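Local coordinates for cobalamin biosynthesis protein (cbiD) (Archaeoglobus fulgidus, PDB 1SR8), which probably catalyses the S-adenosylmethionine-dependent methylation of cobalt-precorrin-5B at C-1, giving cobalt-precorrin-6A in the anaerobic route to adenosylcobalamin, at residues 103-108 with 159-164; 120-125 with 181-186; 84-89 with 107-112; 47-52 with 137-142; 40-45 with 90-95. All coordinates share one frame; numbering follows the deposited sequence.

In the fold
The five contacts are packed round helix 44-57 and the sheet beside it. Contacts 1 and 3 share strand 105-111, which pairs with 155-159 in the first and with 86-90 in the second; their centres lie about 12 Å apart. Contact 4 sets helix 44-57 beside helix 133-149, its centre about 12 Å from that of contact 3. Contact 5, its centre about 8 Å from that of the chain, takes in the strand entering helix 44-57 and the loop leaving 86-90. Contact 2, about 10 Å from contact 1 centre to centre, adds a small separate sheet of 121-125, 128-129 and 180-181. The segments of contacts 1, 2 and 4 alternate along the chain, interlocking distant pieces.

Contact 1 of 5, residues 103-108 with 159-164; sequences GIIFEA and SVPDGE
Val160 lies alongside Phe106, both side chains pointing the same way, and sets its CG2 methyl over one face of the ring. Val160 CG2 is 3.9 Å from the centroid of the Phe106 ring, displaced toward the rim, and its closest ring atom is CE1; this is a CH-pi contact. CG2 is anti to the carbonyl carbon, while CG1 of Val160, anti to the backbone N (chi1 -172°), is turned to Ile105 O at 3.4 Å. Val160 CG1 also meets Ile104 CD1 at 4.0 Å, the isoleucine crossing the valine at about a right angle. On the side of the strand where Glu107 stands, Pro161 lies slantwise to that glutamate and its CG presses on Glu107 CD at 3.3 Å. Glu107 OE1 is held by a salt bridge to Arg120.

The backbones pair only at one end. Glu107 N donates to Ser159 O (2.7 Å) and Ser159 N to Glu107 O (2.6 Å), the first bond almost straight at 178°. Past this pair the chains diverge and two waters take over: one joins Ile105 O to Asp162 N, the other Ile105 N to Asp162 OD2. Val160 to Gly163 form a type I turn that leads straight into helix 163-168. The arrangement is that of an antiparallel hydrogen-bonded pair at the end of strand 155-159, where the chain peels off the mixed sheet into a helix.

Contact 2 of 5, residues 120-125 with 181-186; sequences RGVGVK and ISILGT
Ile183 meets Val122 through the end of its side chain. At CB the chain forks. Ile183 CG2 turns to the helices, packing on Ile139 CD1 at 4.1 Å and on Ala48 CB. The other branch begins with CG1 anti to the carbonyl carbon (chi1 -64°), near the ring of Phe106, and continues fully extended to CD1. That terminal methyl, Ile183 CD1, faces both methyls of Val122, 4.0 Å from Val122 CG2 and 4.2 Å from Val122 CG1, the two side chains lying askew to one another.

Next to this apolar touch, Ile181 bridges two glycines. Ile181 N donates to Gly121 O at 2.8 Å and Ile181 O accepts from Gly123 N at 2.8 Å, both donors standing well out of the carbonyl planes. CG1 of Ile181 also lies 3.5 Å from Gly121 O. A side chain at Gly121 would run into the carbonyl oxygen before it. One residue bonded to the neighbours on either side of Val122 is the pattern of a parallel beta bridge, here a very short one, which makes 180-181 an outer strand of the small mixed sheet it forms with 121-125 and 128-129.

Contact 3 of 5, residues 84-89 with 107-112; sequences KGFARV and EAEVCE
Arg88 reaches Glu107 on a chain extended from CG to NE, with CG anti to the backbone N (chi1 -172°) and a turn only at the last torsion, which swings CZ round toward the neighbouring strand. The glutamate rises beside it, its CG anti to the carbonyl carbon (chi1 -56°), and the two side chains run the same way. NH1 of Arg88 and OE2 of Glu107 form a salt bridge of 2.7 Å, the oxygen lying in the guanidinium plane and the two planes 74° apart. The other oxygen belongs to Arg120, so two arginines share this carboxylate and would probably keep it ionised.

Glu107 OE2 also sits in the plane of the Phe86 ring, 3.6 Å from Phe86 CZ, where the positive rim of the ring suits a negative oxygen. Glu109, bent in mid-chain, brings its OE2 to Phe86 CD1 at 3.4 Å, again near the ring plane. Farther along, Val110 CG2 packs on Gly85 CA at 3.6 Å, just where a CB would collide with it.

Ala87 and Ala108 exchange backbone bonds of 2.9 Å (Ala87 N to Ala108 O) and 3.0 Å (Ala108 N to Ala87 O), and Val110 N bonds to Gly85 O. The methyls of Ala87 and Ala108 point to the face opposite Phe86, against helix 44-57. Strands 76-83 and 155-159 continue the mixed sheet on either side of this antiparallel pair.

Contact 4 of 5, residues 47-52 with 137-142; sequences TASAAA and LQILEN
Ser49 touches both flat amides of the partner helix. Ser49 OG lies over one face of the Gln138 carboxamide, above the CG-CD bond, 3.5 Å from Gln138 CG. NE2 of Gln138 bonds to Thr46 OG1 and to Ser69 O, which fixes the rotation of the amide. The Asn142 amide is met at one end: Ser49 CB comes to Asn142 ND2 at 3.5 Å from above the amide plane, while OD1 accepts from Ser69 N. The same ND2 of Asn142 makes a weak bond back to Gln138 O (2.8 Å), one turn earlier. Ser49 OG in turn bonds to Gly45 O in its own helix.

Replacing Gln138 by an alanine would probably leave Thr46 OG1 and Ser69 O without this shared amide partner and strip the flat cover from Ser49 OG.

Ile139 also reaches the serine: its CG1 is 3.5 Å from Ser49 OG. CG1 is anti to the carbonyl carbon (chi1 -62°), and the extended chain beyond it carries Ile139 CD1 to Ala48 CB at 3.8 Å. Small residues let the backbones come near, with Ser49 CA and Ile139 CA 4.8 Å apart and the axes of the two short segments 8.9 Å apart, crossing at -20°. The helices 44-57 and 133-149 thus run nearly parallel and together cover the mixed sheet: Ala48 and Ile139 rest on Ile158 of strand 155-159, and Ile139 also on Ile116 and Phe118 of strand 115-118.

Contact 5 of 5, residues 40-45 with 90-95; sequences RGITTG and RKFSGD
The side chains of Ile42 and Phe92 cross at about a right angle, with Ile42 CG1 over one ring face, 4.0 Å from the Phe92 centroid in a CH-pi contact. CG2 of Ile42 meets CZ of Phe92 at 3.7 Å. Chi1 of 62° puts Phe92 CG in the crowded position between backbone N and carbonyl carbon, and Arg40 O lies in plane at the ring edge, 3.5 Å from Phe92 CE1. An alanine in place of Phe92 would probably leave the side of Ile42 uncovered and open a gap beside Arg40 O.

The backbones are joined by Ile42 N donating to Phe92 O (2.9 Å), nearly along the C=O axis. Gly41 CA is 3.2 Å from that same Phe92 O, so a side chain there would collide. Lys91 runs extended past Ile42 O, its CE 3.4 Å from that oxygen.

One shell out, Lys91 NZ forms a salt bridge to Asp99 and a hydrogen bond to Thr101, while Arg40 forms salt bridges with Glu191 and Asp4 and a hydrogen bond from NH1 to Gly28 O. The contact joins the end of strand 36-42, central in its small sheet between 30-33 and 189-190, to the loop after strand 86-90 of the mixed sheet.

Contact 1 of 5, residues 103-108 with 159-164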
# COMPACT_ATOMS: atom_id res chain seq x y z
N GLY A 103 -7.77 -8.71 -7.00
CA GLY A 103 -8.70 -9.83 -7.04
C GLY A 103 -8.19 -11.16 -6.50
O GLY A 103 -8.94 -12.14 -6.48
N ILE A 104 -6.94 -11.22 -6.05
CA ILE A 104 -6.40 -12.47 -5.52
C ILE A 104 -7.03 -12.82 -4.16
O ILE A 104 -7.21 -11.96 -3.30
CB ILE A 104 -4.86 -12.39 -5.39
CG1 ILE A 104 -4.27 -13.79 -5.55
CG2 ILE A 104 -4.46 -11.79 -4.05
CD1 ILE A 104 -2.81 -13.79 -5.91
N ILE A 105 -7.37 -14.09 -3.97
CA ILE A 105 -7.98 -14.53 -2.73
C ILE A 105 -7.02 -14.90 -1.61
O ILE A 105 -6.00 -15.56 -1.83
CB ILE A 105 -8.90 -15.76 -2.96
CG1 ILE A 105 -10.14 -15.35 -3.75
CG2 ILE A 105 -9.30 -16.36 -1.62
CD1 ILE A 105 -11.09 -14.47 -2.99
N PHE A 106 -7.36 -14.47 -0.40
CA PHE A 106 -6.59 -14.77 0.80
C PHE A 106 -7.49 -15.60 1.71
O PHE A 106 -8.64 -15.24 1.95
CB PHE A 106 -6.19 -13.48 1.54
CG PHE A 106 -4.87 -12.92 1.11
CD1 PHE A 106 -3.74 -13.12 1.88
CD2 PHE A 106 -4.76 -12.22 -0.09
CE1 PHE A 106 -2.50 -12.62 1.46
CE2 PHE A 106 -3.54 -11.73 -0.51
CZ PHE A 106 -2.41 -11.93 0.26
N GLU A 107 -6.97 -16.72 2.20
CA GLU A 107 -7.74 -17.56 3.10
C GLU A 107 -7.04 -17.62 4.45
O GLU A 107 -5.81 -17.67 4.53
CB GLU A 107 -7.87 -18.99 2.55
CG GLU A 107 -8.47 -19.10 1.17
CD GLU A 107 -8.85 -20.53 0.84
OE1 GLU A 107 -8.08 -21.45 1.20
OE2 GLU A 107 -9.91 -20.73 0.20
N ALA A 108 -7.85 -17.60 5.50
CA ALA A 108 -7.35 -17.66 6.87
C ALA A 108 -8.12 -18.74 7.62
O ALA A 108 -9.36 -18.80 7.55
CB ALA A 108 -7.53 -16.32 7.57
N SER A 159 -3.34 -18.30 3.95
CA SER A 159 -2.93 -18.91 2.68
C SER A 159 -3.48 -18.18 1.47
O SER A 159 -4.46 -17.43 1.57
CB SER A 159 -3.41 -20.37 2.61
OG SER A 159 -2.86 -21.15 3.65
N VAL A 160 -2.85 -18.42 0.33
CA VAL A 160 -3.26 -17.82 -0.94
C VAL A 160 -3.40 -18.95 -1.98
O VAL A 160 -2.43 -19.34 -2.63
CB VAL A 160 -2.21 -16.79 -1.40
CG1 VAL A 160 -2.72 -16.03 -2.61
CG2 VAL A 160 -1.90 -15.84 -0.25
N PRO A 161 -4.61 -19.49 -2.13
CA PRO A 161 -4.95 -20.58 -3.06
C PRO A 161 -4.30 -20.53 -4.44
O PRO A 161 -3.80 -21.54 -4.92
CB PRO A 161 -6.46 -20.51 -3.12
CG PRO A 161 -6.82 -20.12 -1.72
CD PRO A 161 -5.82 -19.03 -1.41
N ASP A 162 -4.29 -19.36 -5.08
CA ASP A 162 -3.69 -19.24 -6.41
C ASP A 162 -2.38 -18.49 -6.36
O ASP A 162 -1.90 -17.99 -7.37
CB ASP A 162 -4.63 -18.50 -7.37
CG ASP A 162 -5.97 -19.19 -7.52
OD1 ASP A 162 -6.00 -20.41 -7.82
OD2 ASP A 162 -7.00 -18.51 -7.34
N GLY A 163 -1.80 -18.42 -5.17
CA GLY A 163 -0.56 -17.70 -5.01
C GLY A 163 0.61 -18.22 -5.80
O GLY A 163 1.36 -17.45 -6.39
N GLU A 164 0.79 -19.54 -5.83
CA GLU A 164 1.91 -20.11 -6.55
C GLU A 164 1.84 -19.80 -8.03
O GLU A 164 2.87 -19.54 -8.67
CB GLU A 164 1.97 -21.61 -6.34
CG GLU A 164 3.27 -22.23 -6.80
CD GLU A 164 3.31 -23.72 -6.59
OE1 GLU A 164 3.11 -24.16 -5.43
OE2 GLU A 164 3.52 -24.45 -7.58
O HOH W 1 -5.61 -17.28 -4.35
O HOH W 2 -7.06 -15.79 -6.13

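Contact 2 of 5, residues 120-125 with 181-186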
# COMPACT_ATOMS: atom_id res chain seq x y z
N ARG A 120 0.20 -22.36 1.92
CA ARG A 120 0.34 -22.44 0.47
C ARG A 120 0.05 -21.11 -0.22
O ARG A 120 -0.80 -20.34 0.23
CB ARG A 120 -0.63 -23.49 -0.09
CG ARG A 120 -2.09 -23.11 0.07
CD ARG A 120 -3.02 -24.03 -0.72
NE ARG A 120 -4.41 -23.57 -0.66
CZ ARG A 120 -5.11 -23.46 0.47
NH1 ARG A 120 -4.58 -23.77 1.64
NH2 ARG A 120 -6.37 -23.03 0.42
N GLY A 121 0.77 -20.85 -1.31
CA GLY A 121 0.58 -19.63 -2.06
C GLY A 121 1.43 -18.46 -1.62
O GLY A 121 1.51 -17.45 -2.32
N VAL A 122 2.03 -18.58 -0.44
CA VAL A 122 2.91 -17.55 0.11
C VAL A 122 4.34 -17.97 -0.18
O VAL A 122 4.80 -19.00 0.32
CB VAL A 122 2.72 -17.39 1.65
CG1 VAL A 122 3.62 -16.28 2.19
CG2 VAL A 122 1.25 -17.08 1.96
N GLY A 123 5.04 -17.19 -0.99
CA GLY A 123 6.41 -17.51 -1.36
C GLY A 123 7.39 -17.64 -0.21
O GLY A 123 7.16 -17.14 0.90
N VAL A 124 8.50 -18.31 -0.47
CA VAL A 124 9.55 -18.51 0.52
C VAL A 124 10.87 -18.01 -0.05
O VAL A 124 11.19 -18.27 -1.21
CB VAL A 124 9.68 -20.01 0.89
CG1 VAL A 124 10.95 -20.23 1.69
CG2 VAL A 124 8.47 -20.44 1.71
N LYS A 125 11.63 -17.29 0.77
CA LYS A 125 12.92 -16.75 0.37
C LYS A 125 13.90 -17.01 1.50
O LYS A 125 13.62 -16.67 2.65
CB LYS A 125 12.81 -15.25 0.13
CG LYS A 125 14.09 -14.56 -0.28
CD LYS A 125 13.83 -13.09 -0.56
CE LYS A 125 15.07 -12.39 -1.09
NZ LYS A 125 14.74 -11.06 -1.72
N ILE A 181 3.35 -15.78 -3.71
CA ILE A 181 3.49 -14.33 -3.71
C ILE A 181 4.03 -13.80 -2.39
O ILE A 181 4.15 -14.54 -1.40
CB ILE A 181 2.14 -13.63 -3.97
CG1 ILE A 181 1.14 -14.00 -2.87
CG2 ILE A 181 1.59 -14.06 -5.31
CD1 ILE A 181 -0.13 -13.18 -2.88
N SER A 182 4.34 -12.51 -2.37
CA SER A 182 4.82 -11.82 -1.18
C SER A 182 3.62 -11.15 -0.51
O SER A 182 2.62 -10.84 -1.15
CB SER A 182 5.84 -10.74 -1.55
OG SER A 182 6.87 -11.24 -2.38
N ILE A 183 3.71 -10.95 0.80
CA ILE A 183 2.66 -10.26 1.53
C ILE A 183 3.36 -8.99 1.99
O ILE A 183 4.31 -9.04 2.76
CB ILE A 183 2.17 -11.09 2.72
CG1 ILE A 183 1.52 -12.37 2.20
CG2 ILE A 183 1.19 -10.28 3.55
CD1 ILE A 183 0.96 -13.27 3.27
N LEU A 184 2.90 -7.85 1.50
CA LEU A 184 3.53 -6.59 1.83
C LEU A 184 2.57 -5.40 1.88
O LEU A 184 1.36 -5.55 1.73
CB LEU A 184 4.63 -6.33 0.80
CG LEU A 184 4.20 -6.47 -0.66
CD1 LEU A 184 3.56 -5.16 -1.12
CD2 LEU A 184 5.41 -6.80 -1.53
N GLY A 185 3.14 -4.22 2.10
CA GLY A 185 2.35 -3.01 2.16
C GLY A 185 2.86 -2.07 3.23
O GLY A 185 2.63 -2.30 4.42
N THR A 186 3.56 -1.02 2.82
CA THR A 186 4.12 -0.06 3.76
C THR A 186 3.08 0.80 4.46
O THR A 186 3.26 1.14 5.63
CB THR A 186 5.16 0.86 3.09
OG1 THR A 186 4.63 1.35 1.85
CG2 THR A 186 6.46 0.11 2.84

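Contact 3 of 5, residues 84-89 with 107-112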
# COMPACT_ATOMS: atom_id res chain seq x y z
N LYS A 84 -17.30 -19.86 11.03
CA LYS A 84 -16.71 -20.82 11.96
C LYS A 84 -15.20 -21.03 11.86
O LYS A 84 -14.74 -22.15 11.62
CB LYS A 84 -17.41 -22.18 11.81
CG LYS A 84 -18.90 -22.16 12.12
CD LYS A 84 -19.46 -23.57 12.19
CE LYS A 84 -19.42 -24.29 10.84
NZ LYS A 84 -20.37 -23.72 9.85
N GLY A 85 -14.43 -19.96 12.04
CA GLY A 85 -12.99 -20.09 12.00
C GLY A 85 -12.35 -20.09 10.62
O GLY A 85 -11.13 -20.25 10.51
N PHE A 86 -13.15 -19.93 9.57
CA PHE A 86 -12.60 -19.91 8.22
C PHE A 86 -12.99 -18.60 7.56
O PHE A 86 -14.12 -18.13 7.72
CB PHE A 86 -13.15 -21.07 7.41
CG PHE A 86 -12.62 -21.12 6.00
CD1 PHE A 86 -11.34 -21.58 5.73
CD2 PHE A 86 -13.41 -20.67 4.94
CE1 PHE A 86 -10.85 -21.60 4.43
CE2 PHE A 86 -12.93 -20.69 3.63
CZ PHE A 86 -11.65 -21.15 3.38
N ALA A 87 -12.06 -18.00 6.82
CA ALA A 87 -12.35 -16.74 6.13
C ALA A 87 -11.72 -16.70 4.74
O ALA A 87 -10.67 -17.27 4.49
CB ALA A 87 -11.86 -15.55 6.95
N ARG A 88 -12.39 -15.99 3.85
CA ARG A 88 -11.96 -15.84 2.47
C ARG A 88 -12.09 -14.35 2.17
O ARG A 88 -13.17 -13.78 2.32
CB ARG A 88 -12.89 -16.66 1.58
CG ARG A 88 -12.47 -16.78 0.15
CD ARG A 88 -13.53 -17.51 -0.68
NE ARG A 88 -13.08 -17.72 -2.05
CZ ARG A 88 -12.16 -18.62 -2.42
NH1 ARG A 88 -11.60 -19.41 -1.51
NH2 ARG A 88 -11.79 -18.70 -3.70
N VAL A 89 -11.00 -13.72 1.76
CA VAL A 89 -11.03 -12.28 1.46
C VAL A 89 -10.31 -11.99 0.16
O VAL A 89 -9.21 -12.48 -0.06
CB VAL A 89 -10.36 -11.46 2.58
CG1 VAL A 89 -10.56 -9.97 2.32
CG2 VAL A 89 -10.93 -11.84 3.93
N GLU A 107 -6.97 -16.72 2.20
CA GLU A 107 -7.74 -17.56 3.10
C GLU A 107 -7.04 -17.62 4.45
O GLU A 107 -5.81 -17.67 4.53
CB GLU A 107 -7.87 -18.99 2.55
CG GLU A 107 -8.47 -19.10 1.17
CD GLU A 107 -8.85 -20.53 0.84
OE1 GLU A 107 -8.08 -21.45 1.20
OE2 GLU A 107 -9.91 -20.73 0.20
N ALA A 108 -7.85 -17.60 5.50
CA ALA A 108 -7.35 -17.66 6.87
C ALA A 108 -8.12 -18.74 7.62
O ALA A 108 -9.36 -18.80 7.55
CB ALA A 108 -7.53 -16.32 7.57
N GLU A 109 -7.39 -19.57 8.34
CA GLU A 109 -8.01 -20.65 9.09
C GLU A 109 -7.49 -20.66 10.53
O GLU A 109 -6.28 -20.62 10.74
CB GLU A 109 -7.66 -21.99 8.42
CG GLU A 109 -8.28 -23.20 9.08
CD GLU A 109 -9.50 -23.71 8.33
OE1 GLU A 109 -10.58 -23.82 8.95
OE2 GLU A 109 -9.36 -24.00 7.12
N VAL A 110 -8.40 -20.69 11.50
CA VAL A 110 -8.01 -20.73 12.91
C VAL A 110 -7.45 -22.11 13.19
O VAL A 110 -7.98 -23.11 12.70
CB VAL A 110 -9.20 -20.49 13.89
CG1 VAL A 110 -9.82 -19.12 13.66
CG2 VAL A 110 -10.24 -21.59 13.74
N CYS A 111 -6.37 -22.19 13.95
CA CYS A 111 -5.78 -23.48 14.27
C CYS A 111 -5.51 -23.59 15.77
O CYS A 111 -5.68 -22.61 16.50
CB CYS A 111 -4.51 -23.72 13.44
SG CYS A 111 -3.14 -22.56 13.58
N GLU A 112 -5.12 -24.77 16.22
CA GLU A 112 -4.85 -25.00 17.64
C GLU A 112 -3.61 -24.30 18.17
O GLU A 112 -3.64 -23.67 19.22
CB GLU A 112 -4.73 -26.50 17.91
CG GLU A 112 -6.03 -27.25 17.73
CD GLU A 112 -7.08 -26.78 18.68
OE1 GLU A 112 -6.92 -27.00 19.90
OE2 GLU A 112 -8.07 -26.17 18.22

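Contact 4 of 5, residues 47-52 with 137-142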
# COMPACT_ATOMS: atom_id res chain seq x y z
N THR A 47 -5.13 -7.31 3.30
CA THR A 47 -6.08 -8.35 2.96
C THR A 47 -5.83 -9.55 3.85
O THR A 47 -6.76 -10.20 4.33
CB THR A 47 -5.95 -8.75 1.48
OG1 THR A 47 -6.18 -7.60 0.66
CG2 THR A 47 -6.97 -9.83 1.12
N ALA A 48 -4.55 -9.84 4.11
CA ALA A 48 -4.19 -10.94 4.98
C ALA A 48 -4.71 -10.67 6.40
O ALA A 48 -5.24 -11.56 7.07
CB ALA A 48 -2.67 -11.12 4.99
N SER A 49 -4.56 -9.42 6.84
CA SER A 49 -5.02 -9.03 8.17
C SER A 49 -6.52 -9.22 8.29
O SER A 49 -7.01 -9.74 9.30
CB SER A 49 -4.67 -7.56 8.45
OG SER A 49 -3.27 -7.39 8.56
N ALA A 50 -7.24 -8.80 7.26
CA ALA A 50 -8.69 -8.93 7.26
C ALA A 50 -9.10 -10.39 7.37
O ALA A 50 -10.00 -10.73 8.15
CB ALA A 50 -9.28 -8.31 6.00
N ALA A 51 -8.43 -11.26 6.61
CA ALA A 51 -8.73 -12.69 6.64
C ALA A 51 -8.53 -13.25 8.05
O ALA A 51 -9.39 -13.96 8.57
CB ALA A 51 -7.85 -13.45 5.65
N ALA A 52 -7.40 -12.92 8.66
CA ALA A 52 -7.09 -13.40 10.00
C ALA A 52 -8.12 -12.92 11.02
O ALA A 52 -8.63 -13.71 11.81
CB ALA A 52 -5.71 -12.93 10.41
N LEU A 137 4.09 -6.80 10.98
CA LEU A 137 3.69 -6.10 12.20
C LEU A 137 2.20 -5.79 12.17
O LEU A 137 1.54 -5.85 13.20
CB LEU A 137 4.48 -4.80 12.36
CG LEU A 137 5.98 -4.97 12.65
CD1 LEU A 137 6.64 -3.59 12.80
CD2 LEU A 137 6.16 -5.81 13.92
N GLN A 138 1.68 -5.48 10.99
CA GLN A 138 0.27 -5.16 10.80
C GLN A 138 -0.59 -6.37 11.13
O GLN A 138 -1.57 -6.25 11.87
CB GLN A 138 -0.02 -4.74 9.36
CG GLN A 138 -1.48 -4.44 9.10
CD GLN A 138 -1.78 -4.16 7.64
OE1 GLN A 138 -0.99 -4.53 6.76
NE2 GLN A 138 -2.92 -3.52 7.37
N ILE A 139 -0.24 -7.51 10.55
CA ILE A 139 -0.99 -8.74 10.78
C ILE A 139 -0.96 -9.11 12.26
O ILE A 139 -2.00 -9.41 12.84
CB ILE A 139 -0.41 -9.90 9.95
CG1 ILE A 139 -0.53 -9.57 8.46
CG2 ILE A 139 -1.17 -11.19 10.26
CD1 ILE A 139 0.08 -10.60 7.54
N LEU A 140 0.22 -9.07 12.87
CA LEU A 140 0.34 -9.40 14.29
C LEU A 140 -0.49 -8.48 15.14
O LEU A 140 -1.11 -8.91 16.11
CB LEU A 140 1.79 -9.29 14.76
CG LEU A 140 2.68 -10.50 14.52
CD1 LEU A 140 4.10 -10.17 15.00
CD2 LEU A 140 2.10 -11.71 15.27
N GLU A 141 -0.48 -7.21 14.79
CA GLU A 141 -1.24 -6.21 15.52
C GLU A 141 -2.73 -6.55 15.53
O GLU A 141 -3.39 -6.55 16.57
CB GLU A 141 -1.02 -4.84 14.88
CG GLU A 141 -1.66 -3.73 15.66
CD GLU A 141 -1.43 -2.37 15.06
OE1 GLU A 141 -1.75 -1.38 15.76
OE2 GLU A 141 -0.96 -2.27 13.91
N ASN A 142 -3.26 -6.85 14.35
CA ASN A 142 -4.67 -7.20 14.22
C ASN A 142 -4.97 -8.52 14.91
O ASN A 142 -6.06 -8.71 15.44
CB ASN A 142 -5.04 -7.27 12.74
CG ASN A 142 -5.19 -5.90 12.12
OD1 ASN A 142 -6.13 -5.17 12.43
ND2 ASN A 142 -4.24 -5.53 11.26

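Contact 5 of 5, residues 40-45 with 90-95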
# COMPACT_ATOMS: atom_id res chain seq x y z
N ARG A 40 -8.51 4.02 -3.76
CA ARG A 40 -7.30 3.33 -3.32
C ARG A 40 -7.70 1.88 -3.06
O ARG A 40 -8.87 1.58 -2.82
CB ARG A 40 -6.78 3.92 -2.00
CG ARG A 40 -6.10 5.27 -2.12
CD ARG A 40 -4.87 5.29 -1.25
NE ARG A 40 -4.14 6.55 -1.32
CZ ARG A 40 -4.50 7.66 -0.68
NH1 ARG A 40 -5.57 7.66 0.10
NH2 ARG A 40 -3.77 8.77 -0.80
N GLY A 41 -6.73 0.98 -3.11
CA GLY A 41 -7.02 -0.42 -2.84
C GLY A 41 -6.42 -0.80 -1.50
O GLY A 41 -5.96 0.06 -0.76
N ILE A 42 -6.44 -2.09 -1.18
CA ILE A 42 -5.85 -2.58 0.06
C ILE A 42 -4.72 -3.52 -0.35
O ILE A 42 -4.83 -4.24 -1.34
CB ILE A 42 -6.86 -3.37 0.94
CG1 ILE A 42 -7.53 -4.48 0.12
CG2 ILE A 42 -7.87 -2.41 1.55
CD1 ILE A 42 -8.34 -5.47 0.94
N THR A 43 -3.63 -3.49 0.40
CA THR A 43 -2.48 -4.33 0.10
C THR A 43 -2.72 -5.80 0.49
O THR A 43 -3.69 -6.14 1.16
CB THR A 43 -1.26 -3.87 0.89
OG1 THR A 43 -1.58 -3.86 2.28
CG2 THR A 43 -0.82 -2.50 0.46
N THR A 44 -1.80 -6.67 0.05
CA THR A 44 -1.84 -8.08 0.38
C THR A 44 -1.73 -8.19 1.91
O THR A 44 -2.30 -9.08 2.54
CB THR A 44 -0.66 -8.82 -0.28
OG1 THR A 44 0.51 -7.99 -0.19
CG2 THR A 44 -0.94 -9.09 -1.74
N GLY A 45 -0.99 -7.25 2.51
CA GLY A 45 -0.82 -7.24 3.95
C GLY A 45 -2.13 -6.93 4.64
O GLY A 45 -2.49 -7.57 5.64
N ARG A 90 -10.92 -11.19 -0.69
CA ARG A 90 -10.33 -10.86 -1.98
C ARG A 90 -9.69 -9.48 -1.91
O ARG A 90 -10.29 -8.53 -1.40
CB ARG A 90 -11.41 -10.90 -3.07
CG ARG A 90 -10.90 -10.92 -4.52
CD ARG A 90 -12.06 -10.91 -5.53
NE ARG A 90 -12.89 -12.11 -5.49
CZ ARG A 90 -12.53 -13.29 -5.99
NH1 ARG A 90 -11.35 -13.43 -6.59
NH2 ARG A 90 -13.34 -14.34 -5.90
N LYS A 91 -8.47 -9.37 -2.41
CA LYS A 91 -7.79 -8.08 -2.44
C LYS A 91 -8.32 -7.24 -3.59
O LYS A 91 -8.60 -7.77 -4.68
CB LYS A 91 -6.29 -8.27 -2.64
CG LYS A 91 -5.64 -7.00 -3.16
CD LYS A 91 -4.16 -7.14 -3.42
CE LYS A 91 -3.66 -5.87 -4.08
NZ LYS A 91 -2.21 -5.91 -4.39
N PHE A 92 -8.47 -5.94 -3.37
CA PHE A 92 -8.90 -5.05 -4.44
C PHE A 92 -7.86 -3.95 -4.57
O PHE A 92 -7.32 -3.48 -3.57
CB PHE A 92 -10.30 -4.48 -4.17
CG PHE A 92 -10.42 -3.64 -2.93
CD1 PHE A 92 -10.05 -2.30 -2.94
CD2 PHE A 92 -10.98 -4.18 -1.77
CE1 PHE A 92 -10.24 -1.50 -1.82
CE2 PHE A 92 -11.17 -3.39 -0.64
CZ PHE A 92 -10.80 -2.04 -0.66
N SER A 93 -7.57 -3.56 -5.80
CA SER A 93 -6.56 -2.54 -6.06
C SER A 93 -7.10 -1.15 -6.41
O SER A 93 -6.35 -0.29 -6.85
CB SER A 93 -5.63 -3.02 -7.17
OG SER A 93 -5.07 -4.29 -6.84
N GLY A 94 -8.40 -0.91 -6.20
CA GLY A 94 -8.96 0.39 -6.51
C GLY A 94 -8.77 0.73 -7.98
O GLY A 94 -8.91 -0.13 -8.84
N ASP A 95 -8.42 1.98 -8.28
CA ASP A 95 -8.24 2.38 -9.66
C ASP A 95 -6.84 2.22 -10.23
O ASP A 95 -6.47 2.87 -11.21
CB ASP A 95 -8.72 3.82 -9.85
CG ASP A 95 -10.23 3.94 -9.75
OD1 ASP A 95 -10.92 3.24 -10.52
OD2 ASP A 95 -10.72 4.72 -8.92
O HOH W 3 0.13 -5.51 -2.16